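Local coordinates for Low molecular weight phosphotyrosine protein phosphatase (Vibrio cholerae, PDB 6U1P) that probably removes phosphate from phosphotyrosine in proteins, as a low molecular weight tyrosine phosphatase in the system controlling exopolysaccharide synthesis and biofilm formation, at residues S7-C12 with I81-I86; T13-R18 with V39-T44; K49-D54 with V69-Q74; I86-R91 with L109-S114. All blocks are in the same frame, centred on the assembly; numbering follows the deposited sequence.

Contact 1: residues S7-C12 with I81-I86; sequences SVLVVC and IEHDFI
Ser-7 and His-83 meet where strand 85-88 starts to pair with strand 6-12, two central strands of the parallel sheet in this low molecular weight phosphatase fold. Ser-7 OG, anti to its backbone N (chi1 -173°), sits at the imidazole edge, near the ring plane, hydrogen-bonded to His-83 ND1. Ser-7 O takes two donors, Asp-84 N and Phe-85 N, the second lying in the carbonyl plane; they tie the turn after helix 77-82 to the strand. Asp-84 CG lies beside its own backbone N (chi1 -51°), and OD1 receives Ser-7 N, at 2.5 Å a bond of doubtful length. Phe-85 bridges both sides of Val-8 in parallel pairing, its O accepting Leu-9 N at 2.9 Å. Leu-9 and Ile-86 send their side chains to one face of the sheet while Val-8 and Phe-85 take the other. On that second face Val-8 also packs on Trp-152 of the second subunit. Farther along, Val-11 CG2 lies beside Ile-86 CG2, pointing the same way, at 4.1 Å. Leu-9 CB stands over the centre of the His-83 ring in a CH-pi contact, 3.6 Å from the centroid.

Contact 2: residues T13-R18 with V39-T44; sequences TGNLCR and VRSAGT
Asn-15 reaches from the loop after strand 6-12 onto the backbone of strand 37-43, and its side chain can be followed atom by atom. CB rests 3.3 Å from Gly-43 N, the two backbones being close here, with Asn-15 CA 4.2 Å from Gly-43 CA. CG, anti to the backbone N (chi1 -162°), passes over Ala-42, 3.5 Å from Ala-42 CA. At the tip the amide divides its work. ND2 donates to Ser-41 OG at 2.9 Å, with an N-H...O angle of 170° and the acceptor within 3° of the amide plane. ND2 also bonds Ser-19 OG and OD1 accepts from Gln-73 N, so both ends of the buried amide are occupied and its rotation is fixed, while Ser-41 OG has a second partner in Glu-23 OE1, a second-shell support for the asparagine.

Gly-43 is what lets the loop come so near: a CB there would collide with Asn-15 N, Gly-14 C and Thr-13 O. Beyond it, Thr-44 OG1 gives Thr-13 O a weak hydrogen bond at 3.5 Å.

A glycerol, probably from crystallisation, is held by Arg-18 NH2 and, more weakly, by the backbone N atoms of Thr-13, Gly-14 and Leu-16. Such a cradle of N-H groups, between the predicted nucleophile Cys-12 and the predicted catalytic Arg-18, is the phosphate-binding P-loop (CX5R) of protein tyrosine phosphatases, here braced against the edge strand by its asparagine.

Contact 3: residues K49-D54 with V69-Q74; sequences KTMPDD and VNPVQQ
Val-72 fits against the backbone of 49-54 mainly through its CG2 methyl. CG2, beside its own backbone N and anti to the carbonyl carbon, comes 3.5 Å from Met-51 C and lies 4.3 Å from Pro-52 CD, while CB faces Lys-49 O. The same residue supplies the one hydrogen bond between the two segments: Val-72 N donates to Thr-50 O at 2.9 Å, approaching from above the carbonyl plane, 36° out of it. Thr-50 O also receives a CA-H...O contact from Pro-71.

Met-51 adds a second apolar contact. Its CB starts away from 69-74, but bends at chi2 (-65°) and chi3 (110°) bring the sulfur and methyl back, so that SD lies 4.1 Å from Val-69 CG2, the two side chains crossing at a slant, and CE lies 3.6 Å from Pro-71 CA. Pro-52 adds its ring, CG standing 4.2 Å from Val-69 CB.

In the next shell, Leu-16 of the phosphate-binding loop packs on both Val-72 and Lys-49 and shares a backbone hydrogen bond with Asp-53, the N-cap of helix 54-62. Pro-52 leans on Pro-20 and Val-69 on Ile-24, both of helix 18-32, and Asn-70 ND2 bonds Glu-23 OE2. The loops before and after helix 54-62 in the chain are thus joined near the surface, about 9 Å, side chain to side chain, from Val-72 to the predicted nucleophile Cys-12.

Between the two segments a single backbone hydrogen bond sets the spacing and the rest is apolar, while polar anchoring comes from their neighbours.

Contact 4: residues I86-R91 with L109-S114; sequences IYAMDR and LALFLS
Ala-88 pairs with its neighbours through both backbone polar atoms: its N donates to Ala-110 O at 2.8 Å, in the carbonyl plane, and its O accepts Phe-112 N at 2.5 Å, a doubtful length, the donor tilted 28° from that plane. One step earlier, Ile-86 O receives Ala-110 N at 3.3 Å, a longer and more bent bond. Tyr-87, whose backbone bonds strand 6-12 instead, sends OH to Trp-152 NE1 of the second subunit. Leu-111 O takes both N and OG of Ser-114, which turns the chain just past the strand. These bonds join strands 85-88 and 109-111 of a beta-alpha-beta unit, side by side and parallel, with helix 91-100 as the crossover; Ala-88 and Leu-111 face that helix at Leu-94. Asp-90 caps the helix, OD1 accepting Asn-93 N and OD2 forming a salt bridge with Arg-18 NH1, a predicted active-site residue, while Arg-91 N goes to Glu-122 OE1. Leu-111 CD1 lies over one face of the Arg-91 guanidinium, 3.6 Å from NH1. Past the strand ends, Met-89 bends at chi2 (-65°) and lies beside Phe-112 as a Met-aromatic pair, SD 4.6 Å from the ring centroid and oblique to it. Met-89 CE is over the ring face, 3.4 Å from Phe-112 CG, and Tyr-87 CB meets the edge of the same ring.

Overall arrangement
Contacts 1, 2 and 4 all reach one parallel sheet, ordered 37-43, 6-12, 85-88, 109-111. Contacts 1 and 4 share Ile-86 and strand 85-88, their centres 10 Å apart. Contacts 2 and 3, centres about 8 Å apart, follow one another within the chain loop that contact 1 closes; contact 4 comes after it. Contacts 3 and 4 lie on opposite sides of the chain's centre, their own centres about 20 Å apart, with contact 2 touching both: segment 13-18 meets 49-54 and 86-91, and Thr-44 O takes Gln-74 NE2. The predicted catalytic loop is thus held from several directions, and contacts 1, 2 and 4 also touch the second subunit.

Contact 1: residues S7-C12 with I81-I86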
loop_
_atom_site.group_PDB
_atom_site.type_symbol
_atom_site.label_atom_id
_atom_site.label_comp_id
_atom_site.label_asym_id
_atom_site.label_seq_id
_atom_site.Cartn_x
_atom_site.Cartn_y
_atom_site.Cartn_z
ATOM N N SER B 7 27.135 -16.865 -4.972
ATOM C CA SER B 7 25.843 -16.543 -5.558
ATOM C C SER B 7 24.754 -16.729 -4.507
ATOM O O SER B 7 24.646 -17.798 -3.894
ATOM C CB SER B 7 25.571 -17.419 -6.782
ATOM O OG SER B 7 24.385 -17.007 -7.447
ATOM N N VAL B 8 23.973 -15.673 -4.281
ATOM C CA VAL B 8 22.934 -15.654 -3.260
ATOM C C VAL B 8 21.624 -15.267 -3.931
ATOM O O VAL B 8 21.573 -14.291 -4.686
ATOM C CB VAL B 8 23.294 -14.669 -2.125
ATOM C CG1 VAL B 8 22.082 -14.296 -1.299
ATOM C CG2 VAL B 8 24.367 -15.259 -1.247
ATOM N N LEU B 9 20.565 -16.011 -3.646
ATOM C CA LEU B 9 19.236 -15.678 -4.133
ATOM C C LEU B 9 18.308 -15.422 -2.946
ATOM O O LEU B 9 18.358 -16.147 -1.947
ATOM C CB LEU B 9 18.719 -16.805 -5.017
ATOM C CG LEU B 9 17.272 -16.692 -5.471
ATOM C CD1 LEU B 9 17.099 -15.522 -6.415
ATOM C CD2 LEU B 9 16.849 -18.019 -6.111
ATOM N N VAL B 10 17.482 -14.375 -3.040
ATOM C CA VAL B 10 16.495 -14.033 -2.012
ATOM C C VAL B 10 15.098 -14.100 -2.628
ATOM O O VAL B 10 14.879 -13.631 -3.751
ATOM C CB VAL B 10 16.739 -12.629 -1.397
ATOM C CG1 VAL B 10 17.955 -12.616 -0.495
ATOM C CG2 VAL B 10 16.944 -11.597 -2.479
ATOM N N VAL B 11 14.146 -14.666 -1.888
ATOM C CA VAL B 11 12.861 -15.059 -2.449
ATOM C C VAL B 11 11.743 -14.651 -1.507
ATOM O O VAL B 11 11.779 -14.968 -0.311
ATOM C CB VAL B 11 12.796 -16.580 -2.690
ATOM C CG1 VAL B 11 11.391 -17.001 -3.142
ATOM C CG2 VAL B 11 13.848 -17.021 -3.684
ATOM N N CYS B 12 10.760 -13.938 -2.039
ATOM C CA CYS B 12 9.495 -13.739 -1.344
ATOM C C CYS B 12 8.364 -14.269 -2.228
ATOM O O CYS B 12 8.657 -15.028 -3.147
ATOM C CB CYS B 12 9.399 -12.283 -0.898
ATOM S SG CYS B 12 9.303 -11.048 -2.253
ATOM N N ILE B 81 20.434 -25.020 -8.425
ATOM C CA ILE B 81 21.768 -25.513 -8.735
ATOM C C ILE B 81 22.778 -24.378 -8.781
ATOM O O ILE B 81 23.853 -24.464 -8.178
ATOM C CB ILE B 81 21.747 -26.279 -10.075
ATOM C CG1 ILE B 81 20.642 -27.344 -10.081
ATOM C CG2 ILE B 81 23.112 -26.880 -10.361
ATOM C CD1 ILE B 81 20.156 -27.704 -11.464
ATOM N N GLU B 82 22.427 -23.287 -9.466
ATOM C CA GLU B 82 23.409 -22.247 -9.752
ATOM C C GLU B 82 23.767 -21.435 -8.514
ATOM O O GLU B 82 24.898 -20.942 -8.407
ATOM C CB GLU B 82 22.889 -21.336 -10.866
ATOM C CG GLU B 82 23.913 -20.333 -11.398
ATOM C CD GLU B 82 24.592 -20.792 -12.693
ATOM O OE1 GLU B 82 24.101 -21.747 -13.336
ATOM O OE2 GLU B 82 25.617 -20.183 -13.071
ATOM N N HIS B 83 22.840 -21.301 -7.565
ATOM C CA HIS B 83 23.025 -20.420 -6.419
ATOM C C HIS B 83 23.590 -21.181 -5.226
ATOM O O HIS B 83 23.254 -22.343 -4.978
ATOM C CB HIS B 83 21.702 -19.773 -6.026
ATOM C CG HIS B 83 21.216 -18.745 -6.998
ATOM N ND1 HIS B 83 21.921 -17.596 -7.282
ATOM C CD2 HIS B 83 20.090 -18.690 -7.747
ATOM C CE1 HIS B 83 21.243 -16.868 -8.154
ATOM N NE2 HIS B 83 20.128 -17.510 -8.452
ATOM N N ASP B 84 24.434 -20.492 -4.459
ATOM C CA ASP B 84 25.068 -21.131 -3.310
ATOM C C ASP B 84 24.163 -21.134 -2.084
ATOM O O ASP B 84 24.044 -22.168 -1.417
ATOM C CB ASP B 84 26.386 -20.439 -3.016
ATOM C CG ASP B 84 27.242 -20.315 -4.249
ATOM O OD1 ASP B 84 27.786 -19.217 -4.468
ATOM O OD2 ASP B 84 27.382 -21.320 -4.994
ATOM N N PHE B 85 23.500 -20.009 -1.773
ATOM C CA PHE B 85 22.467 -20.029 -0.746
ATOM C C PHE B 85 21.265 -19.218 -1.187
ATOM O O PHE B 85 21.371 -18.253 -1.947
ATOM C CB PHE B 85 22.911 -19.495 0.624
ATOM C CG PHE B 85 24.343 -19.761 0.959
ATOM C CD1 PHE B 85 24.789 -21.055 1.171
ATOM C CD2 PHE B 85 25.231 -18.716 1.117
ATOM C CE1 PHE B 85 26.110 -21.303 1.492
ATOM C CE2 PHE B 85 26.547 -18.956 1.448
ATOM C CZ PHE B 85 26.990 -20.253 1.637
ATOM N N ILE B 86 20.118 -19.612 -0.656
ATOM C CA ILE B 86 18.822 -19.114 -1.077
ATOM C C ILE B 86 18.026 -18.829 0.186
ATOM O O ILE B 86 17.843 -19.727 1.016
ATOM C CB ILE B 86 18.096 -20.123 -1.980
ATOM C CG1 ILE B 86 18.903 -20.326 -3.271
ATOM C CG2 ILE B 86 16.668 -19.661 -2.258
ATOM C CD1 ILE B 86 18.844 -21.725 -3.822
#

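Contact 2: residues T13-R18 with V39-T44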
loop_
_atom_site.group_PDB
_atom_site.type_symbol
_atom_site.label_atom_id
_atom_site.label_comp_id
_atom_site.label_asym_id
_atom_site.label_seq_id
_atom_site.Cartn_x
_atom_site.Cartn_y
_atom_site.Cartn_z
ATOM N N THR B 13 7.092 -13.938 -1.974
ATOM C CA THR B 13 6.019 -14.529 -2.779
ATOM C C THR B 13 5.993 -13.998 -4.219
ATOM O O THR B 13 5.983 -14.790 -5.164
ATOM C CB THR B 13 4.655 -14.309 -2.105
ATOM O OG1 THR B 13 4.747 -14.618 -0.705
ATOM C CG2 THR B 13 3.608 -15.234 -2.712
ATOM N N GLY B 14 5.936 -12.673 -4.418
ATOM C CA GLY B 14 5.763 -12.108 -5.753
ATOM C C GLY B 14 6.971 -11.403 -6.362
ATOM O O GLY B 14 6.892 -10.877 -7.473
ATOM N N ASN B 15 8.088 -11.374 -5.631
ATOM C CA ASN B 15 9.287 -10.635 -6.014
ATOM C C ASN B 15 8.972 -9.158 -6.215
ATOM O O ASN B 15 9.579 -8.500 -7.059
ATOM C CB ASN B 15 9.922 -11.230 -7.279
ATOM C CG ASN B 15 11.377 -10.797 -7.495
ATOM O OD1 ASN B 15 11.790 -10.541 -8.630
ATOM N ND2 ASN B 15 12.168 -10.761 -6.417
ATOM N N LEU B 16 8.008 -8.623 -5.462
ATOM C CA LEU B 16 7.600 -7.235 -5.635
ATOM C C LEU B 16 8.098 -6.290 -4.548
ATOM O O LEU B 16 8.272 -5.098 -4.824
ATOM C CB LEU B 16 6.066 -7.126 -5.698
ATOM C CG LEU B 16 5.364 -7.913 -6.816
ATOM C CD1 LEU B 16 3.839 -7.652 -6.869
ATOM C CD2 LEU B 16 6.024 -7.594 -8.158
ATOM N N CYS B 17 8.297 -6.771 -3.318
ATOM C CA CYS B 17 8.604 -5.879 -2.207
ATOM C C CYS B 17 9.814 -6.374 -1.411
ATOM O O CYS B 17 10.922 -5.823 -1.536
ATOM C CB CYS B 17 7.380 -5.733 -1.286
ATOM S SG CYS B 17 5.858 -5.049 -2.098
ATOM N N ARG B 18 9.588 -7.418 -0.601
ATOM C CA ARG B 18 10.569 -7.901 0.362
ATOM C C ARG B 18 11.860 -8.372 -0.312
ATOM O O ARG B 18 12.954 -7.903 0.028
ATOM C CB ARG B 18 9.949 -9.027 1.203
ATOM C CG ARG B 18 8.988 -8.533 2.289
ATOM C CD ARG B 18 8.323 -9.691 3.043
ATOM N NE ARG B 18 7.468 -10.462 2.153
ATOM C CZ ARG B 18 6.839 -11.582 2.483
ATOM N NH1 ARG B 18 6.954 -12.083 3.716
ATOM N NH2 ARG B 18 6.084 -12.191 1.573
ATOM N N VAL B 39 24.161 -11.194 -5.868
ATOM C CA VAL B 39 22.865 -11.440 -5.262
ATOM C C VAL B 39 21.776 -11.142 -6.282
ATOM O O VAL B 39 21.871 -10.179 -7.044
ATOM C CB VAL B 39 22.710 -10.601 -3.967
ATOM C CG1 VAL B 39 22.989 -9.132 -4.230
ATOM C CG2 VAL B 39 21.318 -10.793 -3.346
ATOM N N ARG B 40 20.742 -11.976 -6.299
ATOM C CA ARG B 40 19.517 -11.718 -7.046
ATOM C C ARG B 40 18.329 -12.059 -6.159
ATOM O O ARG B 40 18.472 -12.541 -5.027
ATOM C CB ARG B 40 19.382 -12.530 -8.344
ATOM C CG ARG B 40 20.549 -12.462 -9.276
ATOM C CD ARG B 40 20.825 -11.045 -9.737
ATOM N NE ARG B 40 22.205 -10.727 -9.394
ATOM C CZ ARG B 40 22.928 -9.740 -9.917
ATOM N NH1 ARG B 40 22.413 -8.917 -10.818
ATOM N NH2 ARG B 40 24.178 -9.581 -9.513
ATOM N N SER B 41 17.145 -11.811 -6.699
ATOM C CA SER B 41 15.898 -12.047 -6.005
ATOM C C SER B 41 14.899 -12.652 -6.983
ATOM O O SER B 41 15.043 -12.540 -8.204
ATOM C CB SER B 41 15.335 -10.758 -5.396
ATOM O OG SER B 41 14.958 -9.860 -6.411
ATOM N N ALA B 42 13.878 -13.300 -6.426
ATOM C CA ALA B 42 12.862 -13.973 -7.227
ATOM C C ALA B 42 11.643 -14.228 -6.349
ATOM O O ALA B 42 11.724 -14.191 -5.116
ATOM C CB ALA B 42 13.388 -15.286 -7.829
ATOM N N GLY B 43 10.517 -14.511 -6.998
ATOM C CA GLY B 43 9.272 -14.807 -6.308
ATOM C C GLY B 43 8.869 -16.250 -6.548
ATOM O O GLY B 43 9.271 -16.864 -7.541
ATOM N N THR B 44 8.123 -16.822 -5.598
ATOM C CA THR B 44 7.622 -18.171 -5.821
ATOM C C THR B 44 6.494 -18.184 -6.849
ATOM O O THR B 44 6.321 -19.182 -7.552
ATOM C CB THR B 44 7.174 -18.816 -4.498
ATOM O OG1 THR B 44 6.270 -17.955 -3.795
ATOM C CG2 THR B 44 8.376 -19.130 -3.597
#

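Contact 3: residues K49-D54 with V69-Q74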
loop_
_atom_site.group_PDB
_atom_site.type_symbol
_atom_site.label_atom_id
_atom_site.label_comp_id
_atom_site.label_asym_id
_atom_site.label_seq_id
_atom_site.Cartn_x
_atom_site.Cartn_y
_atom_site.Cartn_z
ATOM N N LYS B 49 3.714 -8.604 -13.149
ATOM C CA LYS B 49 4.410 -7.334 -13.071
ATOM C C LYS B 49 5.804 -7.442 -13.679
ATOM O O LYS B 49 6.410 -8.517 -13.742
ATOM C CB LYS B 49 4.500 -6.863 -11.618
ATOM C CG LYS B 49 3.333 -6.005 -11.158
ATOM C CD LYS B 49 3.739 -4.533 -11.047
ATOM C CE LYS B 49 4.339 -4.212 -9.671
ATOM N NZ LYS B 49 4.915 -2.832 -9.591
ATOM N N THR B 50 6.315 -6.297 -14.114
ATOM C CA THR B 50 7.636 -6.209 -14.724
ATOM C C THR B 50 8.698 -5.717 -13.748
ATOM O O THR B 50 9.794 -6.284 -13.701
ATOM C CB THR B 50 7.595 -5.277 -15.944
ATOM O OG1 THR B 50 6.716 -5.823 -16.938
ATOM C CG2 THR B 50 8.993 -5.072 -16.532
ATOM N N MET B 51 8.369 -4.715 -12.929
ATOM C CA MET B 51 9.219 -4.001 -11.990
ATOM C C MET B 51 8.686 -4.164 -10.575
ATOM O O MET B 51 7.490 -4.378 -10.384
ATOM C CB MET B 51 9.275 -2.497 -12.308
ATOM C CG MET B 51 10.108 -2.100 -13.509
ATOM S SD MET B 51 11.856 -2.452 -13.256
ATOM C CE MET B 51 12.041 -3.807 -14.409
ATOM N N PRO B 52 9.541 -4.028 -9.571
ATOM C CA PRO B 52 9.085 -4.102 -8.174
ATOM C C PRO B 52 8.167 -2.941 -7.807
ATOM O O PRO B 52 8.011 -1.975 -8.549
ATOM C CB PRO B 52 10.390 -4.038 -7.377
ATOM C CG PRO B 52 11.437 -4.511 -8.319
ATOM C CD PRO B 52 11.009 -4.025 -9.680
ATOM N N ASP B 53 7.546 -3.062 -6.633
ATOM C CA ASP B 53 6.571 -2.077 -6.171
ATOM C C ASP B 53 7.234 -0.731 -5.917
ATOM O O ASP B 53 8.267 -0.655 -5.247
ATOM C CB ASP B 53 5.890 -2.564 -4.886
ATOM C CG ASP B 53 4.657 -1.726 -4.496
ATOM O OD1 ASP B 53 4.701 -0.471 -4.499
ATOM O OD2 ASP B 53 3.626 -2.342 -4.169
ATOM N N ASP B 54 6.589 0.337 -6.403
ATOM C CA ASP B 54 7.083 1.696 -6.182
ATOM C C ASP B 54 7.245 2.010 -4.700
ATOM O O ASP B 54 8.171 2.734 -4.316
ATOM C CB ASP B 54 6.151 2.717 -6.836
ATOM C CG ASP B 54 6.416 2.864 -8.319
ATOM O OD1 ASP B 54 7.333 2.173 -8.823
ATOM O OD2 ASP B 54 5.711 3.658 -8.976
ATOM N N VAL B 69 17.219 -1.651 -10.176
ATOM C CA VAL B 69 16.441 -2.854 -9.889
ATOM C C VAL B 69 16.380 -3.763 -11.106
ATOM O O VAL B 69 16.207 -3.310 -12.247
ATOM C CB VAL B 69 15.010 -2.540 -9.404
ATOM C CG1 VAL B 69 15.052 -2.219 -7.956
ATOM C CG2 VAL B 69 14.384 -1.386 -10.195
ATOM N N ASN B 70 16.520 -5.046 -10.848
ATOM C CA ASN B 70 16.279 -6.031 -11.876
ATOM C C ASN B 70 14.785 -6.268 -12.094
ATOM O O ASN B 70 13.968 -6.014 -11.207
ATOM C CB ASN B 70 16.983 -7.320 -11.512
ATOM C CG ASN B 70 18.479 -7.212 -11.737
ATOM O OD1 ASN B 70 18.922 -7.080 -12.874
ATOM N ND2 ASN B 70 19.253 -7.184 -10.653
ATOM N N PRO B 71 14.413 -6.717 -13.287
ATOM C CA PRO B 71 13.028 -7.129 -13.525
ATOM C C PRO B 71 12.616 -8.222 -12.557
ATOM O O PRO B 71 13.438 -9.005 -12.082
ATOM C CB PRO B 71 13.055 -7.658 -14.965
ATOM C CG PRO B 71 14.259 -7.017 -15.594
ATOM C CD PRO B 71 15.256 -6.892 -14.480
ATOM N N VAL B 72 11.322 -8.215 -12.231
ATOM C CA VAL B 72 10.689 -9.295 -11.486
ATOM C C VAL B 72 10.932 -10.636 -12.178
ATOM O O VAL B 72 10.797 -10.753 -13.403
ATOM C CB VAL B 72 9.178 -9.004 -11.370
ATOM C CG1 VAL B 72 8.436 -10.197 -10.727
ATOM C CG2 VAL B 72 8.932 -7.697 -10.612
ATOM N N GLN B 73 11.227 -11.673 -11.388
ATOM C CA GLN B 73 11.338 -13.003 -11.976
ATOM C C GLN B 73 10.899 -14.068 -10.980
ATOM O O GLN B 73 11.049 -13.910 -9.764
ATOM C CB GLN B 73 12.768 -13.291 -12.453
ATOM C CG GLN B 73 13.800 -13.000 -11.401
ATOM C CD GLN B 73 15.173 -13.560 -11.746
ATOM O OE1 GLN B 73 15.500 -13.768 -12.923
ATOM N NE2 GLN B 73 15.983 -13.819 -10.715
ATOM N N GLN B 74 10.380 -15.167 -11.510
ATOM C CA GLN B 74 10.028 -16.304 -10.678
ATOM C C GLN B 74 11.218 -17.254 -10.550
ATOM O O GLN B 74 12.066 -17.352 -11.441
ATOM C CB GLN B 74 8.818 -17.046 -11.235
ATOM C CG GLN B 74 8.324 -18.168 -10.318
ATOM C CD GLN B 74 7.130 -18.929 -10.888
ATOM O OE1 GLN B 74 7.053 -19.171 -12.087
ATOM N NE2 GLN B 74 6.198 -19.315 -10.018
#

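Contact 4: residues I86-R91 with L109-S114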
loop_
_atom_site.group_PDB
_atom_site.type_symbol
_atom_site.label_atom_id
_atom_site.label_comp_id
_atom_site.label_asym_id
_atom_site.label_seq_id
_atom_site.Cartn_x
_atom_site.Cartn_y
_atom_site.Cartn_z
ATOM N N ILE B 86 20.118 -19.612 -0.656
ATOM C CA ILE B 86 18.822 -19.114 -1.077
ATOM C C ILE B 86 18.026 -18.829 0.186
ATOM O O ILE B 86 17.843 -19.727 1.016
ATOM C CB ILE B 86 18.096 -20.123 -1.980
ATOM C CG1 ILE B 86 18.903 -20.326 -3.271
ATOM C CG2 ILE B 86 16.668 -19.661 -2.258
ATOM C CD1 ILE B 86 18.844 -21.725 -3.822
ATOM N N TYR B 87 17.596 -17.575 0.358
ATOM C CA TYR B 87 16.944 -17.131 1.585
ATOM C C TYR B 87 15.472 -16.801 1.345
ATOM O O TYR B 87 15.133 -16.046 0.422
ATOM C CB TYR B 87 17.663 -15.914 2.178
ATOM C CG TYR B 87 19.094 -16.183 2.578
ATOM C CD1 TYR B 87 20.137 -15.987 1.675
ATOM C CD2 TYR B 87 19.408 -16.638 3.862
ATOM C CE1 TYR B 87 21.454 -16.236 2.041
ATOM C CE2 TYR B 87 20.716 -16.880 4.237
ATOM C CZ TYR B 87 21.730 -16.678 3.323
ATOM O OH TYR B 87 23.028 -16.928 3.678
ATOM N N ALA B 88 14.620 -17.334 2.220
ATOM C CA ALA B 88 13.180 -17.131 2.209
ATOM C C ALA B 88 12.775 -16.079 3.235
ATOM O O ALA B 88 13.301 -16.065 4.352
ATOM C CB ALA B 88 12.464 -18.452 2.515
ATOM N N MET B 89 11.827 -15.203 2.845
ATOM C CA MET B 89 11.375 -14.099 3.694
ATOM C C MET B 89 10.446 -14.543 4.818
ATOM O O MET B 89 10.449 -13.944 5.902
ATOM C CB MET B 89 10.670 -13.039 2.841
ATOM C CG MET B 89 11.604 -12.259 1.957
ATOM S SD MET B 89 12.788 -11.253 2.880
ATOM C CE MET B 89 14.279 -11.696 2.002
ATOM N N ASP B 90 9.635 -15.564 4.586
ATOM C CA ASP B 90 8.735 -16.033 5.621
ATOM C C ASP B 90 8.619 -17.536 5.464
ATOM O O ASP B 90 9.124 -18.117 4.497
ATOM C CB ASP B 90 7.367 -15.312 5.567
ATOM C CG ASP B 90 6.557 -15.612 4.293
ATOM O OD1 ASP B 90 6.561 -16.767 3.790
ATOM O OD2 ASP B 90 5.888 -14.676 3.801
ATOM N N ARG B 91 7.937 -18.163 6.419
ATOM C CA ARG B 91 7.890 -19.620 6.435
ATOM C C ARG B 91 7.151 -20.166 5.222
ATOM O O ARG B 91 7.565 -21.174 4.634
ATOM C CB ARG B 91 7.244 -20.107 7.728
ATOM C CG ARG B 91 8.182 -20.026 8.903
ATOM C CD ARG B 91 7.508 -20.419 10.205
ATOM N NE ARG B 91 8.339 -20.024 11.334
ATOM C CZ ARG B 91 9.520 -20.563 11.627
ATOM N NH1 ARG B 91 10.020 -21.537 10.878
ATOM N NH2 ARG B 91 10.205 -20.130 12.678
ATOM N N LEU B 109 18.606 -23.941 1.651
ATOM C CA LEU B 109 17.398 -23.175 1.929
ATOM C C LEU B 109 17.374 -22.756 3.391
ATOM O O LEU B 109 17.670 -23.558 4.280
ATOM C CB LEU B 109 16.150 -24.002 1.609
ATOM C CG LEU B 109 15.578 -23.932 0.194
ATOM C CD1 LEU B 109 16.670 -23.987 -0.862
ATOM C CD2 LEU B 109 14.577 -25.050 -0.020
ATOM N N ALA B 110 16.994 -21.504 3.637
ATOM C CA ALA B 110 16.923 -20.984 4.996
ATOM C C ALA B 110 16.099 -19.701 4.997
ATOM O O ALA B 110 15.894 -19.072 3.954
ATOM C CB ALA B 110 18.319 -20.743 5.581
ATOM N N LEU B 111 15.607 -19.332 6.183
ATOM C CA LEU B 111 14.880 -18.081 6.340
ATOM C C LEU B 111 15.843 -16.900 6.368
ATOM O O LEU B 111 16.943 -16.989 6.930
ATOM C CB LEU B 111 14.014 -18.126 7.601
ATOM C CG LEU B 111 12.849 -19.124 7.502
ATOM C CD1 LEU B 111 12.268 -19.525 8.858
ATOM C CD2 LEU B 111 11.759 -18.554 6.608
ATOM N N PHE B 112 15.421 -15.797 5.738
ATOM C CA PHE B 112 16.267 -14.609 5.611
ATOM C C PHE B 112 16.742 -14.106 6.964
ATOM O O PHE B 112 17.891 -13.659 7.095
ATOM C CB PHE B 112 15.520 -13.491 4.885
ATOM C CG PHE B 112 16.354 -12.255 4.646
ATOM C CD1 PHE B 112 17.257 -12.198 3.591
ATOM C CD2 PHE B 112 16.228 -11.144 5.471
ATOM C CE1 PHE B 112 18.016 -11.049 3.353
ATOM C CE2 PHE B 112 16.987 -9.987 5.243
ATOM C CZ PHE B 112 17.886 -9.943 4.182
ATOM N N LEU B 113 15.874 -14.153 7.978
ATOM C CA LEU B 113 16.211 -13.637 9.301
ATOM C C LEU B 113 17.003 -14.624 10.164
ATOM O O LEU B 113 17.206 -14.348 11.352
ATOM C CB LEU B 113 14.931 -13.254 10.044
ATOM C CG LEU B 113 14.172 -12.049 9.504
ATOM C CD1 LEU B 113 12.939 -11.797 10.339
ATOM C CD2 LEU B 113 15.075 -10.836 9.478
ATOM N N SER B 114 17.479 -15.739 9.603
ATOM C CA SER B 114 18.043 -16.804 10.431
ATOM C C SER B 114 19.357 -16.435 11.122
ATOM O O SER B 114 19.703 -17.074 12.120
ATOM C CB SER B 114 18.248 -18.072 9.605
ATOM O OG SER B 114 19.169 -17.849 8.557
#